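Local coordinates for calcium binding protein (Fasciola hepatica, PDB 5FWZ) that probably binds calcium ions through the EF-hand part of the full-length protein, the portion described here being its dynein light chain-like domain, at residues 63-68 with 87-92; 5-10 with 83-88. All coordinates share one frame; numbering follows the deposited sequence.

Interaction 1. Residues 63-68 with 87-92; sequences VILTGS and RHICLA. With HG (mercury (II) ion), chain B.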
loop_
_atom_site.group_PDB
_atom_site.type_symbol
_atom_site.label_atom_id
_atom_site.label_comp_id
_atom_site.label_asym_id
_atom_site.label_seq_id
_atom_site.Cartn_x
_atom_site.Cartn_y
_atom_site.Cartn_z
ATOM N N VAL A 63 -3.586 -1.946 -3.219
ATOM C CA VAL A 63 -3.524 -0.503 -3.076
ATOM C C VAL A 63 -3.569 0.094 -4.454
ATOM O O VAL A 63 -2.748 -0.261 -5.294
ATOM C CB VAL A 63 -2.208 -0.047 -2.386
ATOM C CG1 VAL A 63 -2.173 1.484 -2.205
ATOM C CG2 VAL A 63 -2.029 -0.772 -1.069
ATOM N N ILE A 64 -4.506 1.006 -4.682
ATOM C CA ILE A 64 -4.547 1.764 -5.920
ATOM C C ILE A 64 -4.132 3.173 -5.579
ATOM O O ILE A 64 -4.514 3.681 -4.543
ATOM C CB ILE A 64 -5.934 1.754 -6.580
ATOM C CG1 ILE A 64 -6.352 0.307 -6.876
ATOM C CG2 ILE A 64 -5.939 2.608 -7.846
ATOM C CD1 ILE A 64 -7.818 0.144 -7.163
ATOM N N LEU A 65 -3.335 3.801 -6.429
ATOM C CA LEU A 65 -2.834 5.115 -6.106
ATOM C C LEU A 65 -2.504 5.922 -7.345
ATOM O O LEU A 65 -2.364 5.383 -8.422
ATOM C CB LEU A 65 -1.610 5.002 -5.167
ATOM C CG LEU A 65 -0.279 4.506 -5.735
ATOM C CD1 LEU A 65 0.644 5.665 -6.063
ATOM C CD2 LEU A 65 0.444 3.597 -4.768
ATOM N N THR A 66 -2.428 7.229 -7.165
ATOM C CA THR A 66 -1.909 8.139 -8.171
ATOM C C THR A 66 -0.682 8.781 -7.547
ATOM O O THR A 66 -0.532 8.805 -6.333
ATOM C CB THR A 66 -2.947 9.209 -8.560
ATOM O OG1 THR A 66 -3.135 10.131 -7.480
ATOM C CG2 THR A 66 -4.273 8.560 -8.892
ATOM N N GLY A 67 0.198 9.290 -8.369
ATOM C CA GLY A 67 1.439 9.853 -7.878
ATOM C C GLY A 67 2.491 8.800 -7.722
ATOM O O GLY A 67 2.427 7.753 -8.350
ATOM N N SER A 68 3.478 9.111 -6.900
ATOM C CA SER A 68 4.609 8.221 -6.624
ATOM C C SER A 68 4.392 7.403 -5.376
ATOM O O SER A 68 3.503 7.694 -4.609
ATOM C CB SER A 68 5.852 9.064 -6.459
ATOM O OG SER A 68 5.971 9.869 -7.611
ATOM N N ARG A 87 -3.464 6.643 -15.347
ATOM C CA ARG A 87 -3.100 7.408 -14.134
ATOM C C ARG A 87 -2.955 6.593 -12.862
ATOM O O ARG A 87 -2.446 7.107 -11.880
ATOM C CB ARG A 87 -4.172 8.461 -13.802
ATOM C CG ARG A 87 -4.233 9.643 -14.739
ATOM C CD ARG A 87 -5.322 10.625 -14.319
ATOM N NE ARG A 87 -6.662 10.002 -14.222
ATOM C CZ ARG A 87 -7.388 9.858 -13.107
ATOM N NH1 ARG A 87 -6.950 10.282 -11.920
ATOM N NH2 ARG A 87 -8.590 9.286 -13.180
ATOM N N HIS A 88 -3.457 5.366 -12.856
ATOM C CA HIS A 88 -3.531 4.582 -11.639
ATOM C C HIS A 88 -2.416 3.542 -11.560
ATOM O O HIS A 88 -2.187 2.795 -12.508
ATOM C CB HIS A 88 -4.901 3.921 -11.539
ATOM C CG HIS A 88 -6.027 4.907 -11.479
ATOM N ND1 HIS A 88 -6.911 5.098 -12.521
ATOM C CD2 HIS A 88 -6.388 5.786 -10.512
ATOM C CE1 HIS A 88 -7.782 6.032 -12.187
ATOM N NE2 HIS A 88 -7.481 6.470 -10.978
ATOM N N ILE A 89 -1.714 3.550 -10.433
ATOM C CA ILE A 89 -0.794 2.511 -10.067
ATOM C C ILE A 89 -1.555 1.526 -9.185
ATOM O O ILE A 89 -2.338 1.907 -8.324
ATOM C CB ILE A 89 0.465 3.069 -9.343
ATOM C CG1 ILE A 89 1.316 3.894 -10.328
ATOM C CG2 ILE A 89 1.269 1.942 -8.675
ATOM C CD1 ILE A 89 2.466 4.684 -9.702
ATOM N N CYS A 90 -1.279 0.256 -9.382
ATOM C CA CYS A 90 -1.943 -0.809 -8.664
ATOM C C CYS A 90 -0.906 -1.686 -8.000
ATOM O O CYS A 90 -0.007 -2.179 -8.668
ATOM C CB CYS A 90 -2.755 -1.644 -9.638
ATOM S SG CYS A 90 -3.748 -2.878 -8.810
ATOM N N LEU A 91 -1.012 -1.861 -6.689
ATOM C CA LEU A 91 -0.101 -2.707 -5.934
ATOM C C LEU A 91 -0.921 -3.853 -5.351
ATOM O O LEU A 91 -2.058 -3.685 -4.914
ATOM C CB LEU A 91 0.565 -1.932 -4.815
ATOM C CG LEU A 91 1.133 -0.553 -5.151
ATOM C CD1 LEU A 91 1.734 0.057 -3.897
ATOM C CD2 LEU A 91 2.192 -0.604 -6.246
ATOM N N ALA A 92 -0.348 -5.037 -5.379
ATOM C CA ALA A 92 -1.008 -6.151 -4.790
ATOM C C ALA A 92 0.031 -7.180 -4.386
ATOM O O ALA A 92 0.974 -7.476 -5.145
ATOM C CB ALA A 92 -2.049 -6.729 -5.744
HETATM HG HG HG B . -4.604 -4.207 -6.864
#
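L65 lays its isobutyl group over I89, CG standing 4.0 Å from I89 CB, and slants across to L91 as well, with CD2 3.9 Å from L91 CD1. The chi1 of 73° sets CG over the backbone, between N and C, and sends CD1 to I89 and CD2 to L91. V63 completes this apolar face beside L91; Y69 of strand 69-72 packs on I89 and L91, M71 on L91, while Y69 of the second subunit packs on L65. Beneath the side chains run four backbone hydrogen bonds: V63 and L91 exchange one pair, L65 and I89 the other, the shortest being L91 N to V63 O at 2.7 Å. Between them I64 and C90 form a non-hydrogen-bonded pair, and I64 CA approaches I89 O to 3.3 Å in a CA-H...O contact. These are antiparallel neighbours in the central sheet of the dynein light chain fold, and V63, I64 and L65 also pair with an antiparallel strand of the second subunit, so the sheet continues through the dimer interface. On the reverse face, I64 and C90 point to the helices, both touching F27, and I64 also packs on V44 and A45. C90 SG binds the mercury ion at 2.5 Å, with C62 SG as the second thiolate ligand; the ion marks a derivatised cysteine pair. Farther along, T66 CG2 sits 3.8 Å from H88 CD2, the two side chains running side by side. T66 OG1 hydrogen-bonds S68 N of the second subunit, whereas H88 NE2 and R87 NH2 both turn to D38 OD1, which gives the histidine ring and the guanidinium a common anionic partner. G67 O touches I89 CD1 at 3.4 Å, where the chain bends away from strand 88-94.

Interaction 2. Residues 5-10 with 83-88; sequences STDIEM and FRYGRH
At the edge of the R84 guanidinium, close to its plane, lies E9 OE1, 2.7 Å from NE in a salt bridge; NH2 adds a weak second bond to the same oxygen. NH1 takes G86 O at 2.7 Å, also in the guanidinium plane, so partners on two sides fix the group's rotation. The E9 carboxylate is turned 57° from that plane. The Y85 ring meets D7 O at its edge, CD1 to O 3.6 Å, and the D7 carboxylate lies alongside at 75° to the ring. D7 OD1 accepts a bond from S5 OG and a salt bridge from K28 of helix 17-33. The F83 ring is approached obliquely by I8 CG2, 3.9 Å from CD2, and it meets F27 edge-to-face. M10, bent back at chi2 (57°), brings CE within 4.0 Å of F83 CB. E9 N bonds R84 O at 3.0 Å and R84 N bonds E9 O at 2.9 Å. This is an antiparallel pairing of an outer strand with its inner neighbour, I8, M10, F83 and Y85 on the helix side and E9 and R84 on the other, typical of the dynein light chain sheet.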
loop_
_atom_site.group_PDB
_atom_site.type_symbol
_atom_site.label_atom_id
_atom_site.label_comp_id
_atom_site.label_asym_id
_atom_site.label_seq_id
_atom_site.Cartn_x
_atom_site.Cartn_y
_atom_site.Cartn_z
ATOM N N SER A 5 -0.839 -6.516 -22.285
ATOM C CA SER A 5 -1.359 -5.412 -23.082
ATOM C C SER A 5 -0.426 -4.158 -23.096
ATOM O O SER A 5 0.314 -3.899 -22.127
ATOM C CB SER A 5 -2.755 -5.074 -22.579
ATOM O OG SER A 5 -3.200 -3.868 -23.130
ATOM N N THR A 6 -0.471 -3.400 -24.198
ATOM C CA THR A 6 0.447 -2.270 -24.438
ATOM C C THR A 6 0.158 -1.090 -23.538
ATOM O O THR A 6 1.038 -0.255 -23.316
ATOM C CB THR A 6 0.462 -1.743 -25.926
ATOM O OG1 THR A 6 -0.820 -1.191 -26.337
ATOM C CG2 THR A 6 0.879 -2.839 -26.880
ATOM N N ASP A 7 -1.075 -0.997 -23.042
ATOM C CA ASP A 7 -1.424 0.086 -22.115
ATOM C C ASP A 7 -1.175 -0.222 -20.634
ATOM O O ASP A 7 -1.569 0.562 -19.793
ATOM C CB ASP A 7 -2.868 0.578 -22.350
ATOM C CG ASP A 7 -3.908 -0.513 -22.249
ATOM O OD1 ASP A 7 -3.613 -1.619 -21.755
ATOM O OD2 ASP A 7 -5.042 -0.260 -22.689
ATOM N N ILE A 8 -0.523 -1.342 -20.319
ATOM C CA ILE A 8 -0.021 -1.612 -18.965
ATOM C C ILE A 8 1.487 -1.429 -18.946
ATOM O O ILE A 8 2.191 -1.907 -19.836
ATOM C CB ILE A 8 -0.324 -3.059 -18.512
ATOM C CG1 ILE A 8 -1.848 -3.315 -18.509
ATOM C CG2 ILE A 8 0.316 -3.358 -17.141
ATOM C CD1 ILE A 8 -2.607 -2.706 -17.342
ATOM N N GLU A 9 1.976 -0.744 -17.931
ATOM C CA GLU A 9 3.391 -0.687 -17.645
ATOM C C GLU A 9 3.597 -1.596 -16.436
ATOM O O GLU A 9 3.165 -1.269 -15.345
ATOM C CB GLU A 9 3.824 0.755 -17.327
ATOM C CG GLU A 9 5.321 0.920 -16.957
ATOM C CD GLU A 9 5.666 2.226 -16.205
ATOM O OE1 GLU A 9 4.857 3.177 -16.176
ATOM O OE2 GLU A 9 6.766 2.317 -15.621
ATOM N N MET A 10 4.233 -2.736 -16.632
ATOM C CA MET A 10 4.692 -3.545 -15.508
ATOM C C MET A 10 5.878 -2.846 -14.822
ATOM O O MET A 10 6.845 -2.473 -15.463
ATOM C CB MET A 10 5.087 -4.949 -15.955
ATOM C CG MET A 10 5.178 -5.965 -14.814
ATOM S SD MET A 10 3.668 -6.168 -13.839
ATOM C CE MET A 10 2.386 -6.421 -15.071
ATOM N N PHE A 83 1.911 -2.441 -11.108
ATOM C CA PHE A 83 1.806 -1.946 -12.462
ATOM C C PHE A 83 0.998 -0.682 -12.592
ATOM O O PHE A 83 0.316 -0.253 -11.674
ATOM C CB PHE A 83 1.199 -3.028 -13.354
ATOM C CG PHE A 83 -0.218 -3.382 -13.002
ATOM C CD1 PHE A 83 -0.487 -4.309 -11.989
ATOM C CD2 PHE A 83 -1.284 -2.755 -13.642
ATOM C CE1 PHE A 83 -1.790 -4.646 -11.675
ATOM C CE2 PHE A 83 -2.598 -3.068 -13.310
ATOM C CZ PHE A 83 -2.852 -4.008 -12.310
ATOM N N ARG A 84 1.076 -0.076 -13.759
ATOM C CA ARG A 84 0.399 1.178 -14.027
ATOM C C ARG A 84 -0.527 0.975 -15.198
ATOM O O ARG A 84 -0.136 0.382 -16.196
ATOM C CB ARG A 84 1.408 2.279 -14.331
ATOM C CG ARG A 84 0.775 3.665 -14.357
ATOM C CD ARG A 84 1.801 4.752 -14.664
ATOM N NE ARG A 84 2.470 4.473 -15.931
ATOM C CZ ARG A 84 1.921 4.600 -17.160
ATOM N NH1 ARG A 84 0.655 5.052 -17.351
ATOM N NH2 ARG A 84 2.655 4.257 -18.234
ATOM N N TYR A 85 -1.759 1.439 -15.052
ATOM C CA TYR A 85 -2.741 1.541 -16.138
ATOM C C TYR A 85 -3.209 3.000 -16.172
ATOM O O TYR A 85 -3.940 3.403 -15.284
ATOM C CB TYR A 85 -3.931 0.623 -15.862
ATOM C CG TYR A 85 -5.062 0.751 -16.863
ATOM C CD1 TYR A 85 -4.814 0.650 -18.242
ATOM C CD2 TYR A 85 -6.390 0.944 -16.453
ATOM C CE1 TYR A 85 -5.848 0.761 -19.174
ATOM C CE2 TYR A 85 -7.426 1.049 -17.377
ATOM C CZ TYR A 85 -7.138 0.961 -18.725
ATOM O OH TYR A 85 -8.118 1.061 -19.646
ATOM N N GLY A 86 -2.781 3.785 -17.164
ATOM C CA GLY A 86 -3.146 5.188 -17.259
ATOM C C GLY A 86 -2.594 5.914 -16.051
ATOM O O GLY A 86 -1.414 5.780 -15.752
ATOM N N ARG A 87 -3.464 6.643 -15.347
ATOM C CA ARG A 87 -3.100 7.408 -14.134
ATOM C C ARG A 87 -2.955 6.593 -12.862
ATOM O O ARG A 87 -2.446 7.107 -11.880
ATOM C CB ARG A 87 -4.172 8.461 -13.802
ATOM C CG ARG A 87 -4.233 9.643 -14.739
ATOM C CD ARG A 87 -5.322 10.625 -14.319
ATOM N NE ARG A 87 -6.662 10.002 -14.222
ATOM C CZ ARG A 87 -7.388 9.858 -13.107
ATOM N NH1 ARG A 87 -6.950 10.282 -11.920
ATOM N NH2 ARG A 87 -8.590 9.286 -13.180
ATOM N N HIS A 88 -3.457 5.366 -12.856
ATOM C CA HIS A 88 -3.531 4.582 -11.639
ATOM C C HIS A 88 -2.416 3.542 -11.560
ATOM O O HIS A 88 -2.187 2.795 -12.508
ATOM C CB HIS A 88 -4.901 3.921 -11.539
ATOM C CG HIS A 88 -6.027 4.907 -11.479
ATOM N ND1 HIS A 88 -6.911 5.098 -12.521
ATOM C CD2 HIS A 88 -6.388 5.786 -10.512
ATOM C CE1 HIS A 88 -7.782 6.032 -12.187
ATOM N NE2 HIS A 88 -7.481 6.470 -10.978
#

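Overall arrangement
From the N terminus, strand 8-13 comes first, and its pairing with strand 80-85 in interaction 2 closes a long loop that holds helices 17-33 and 41-56 and strands 60-65 and 69-72. Interaction 1 closes a shorter one, joining strand 60-65 to strand 88-94 around strands 69-72 and 80-85. The two loops cross, since 63-68 falls within the longer loop and strand 88-94 after strand 80-85. Both contacts end on the 83-92 hairpin, sharing R87 and H88, and C90 N probably bonds to F83 O. Together they bring both outermost strands of this chain's sheet, 8-13 and 60-65, against the central hairpin.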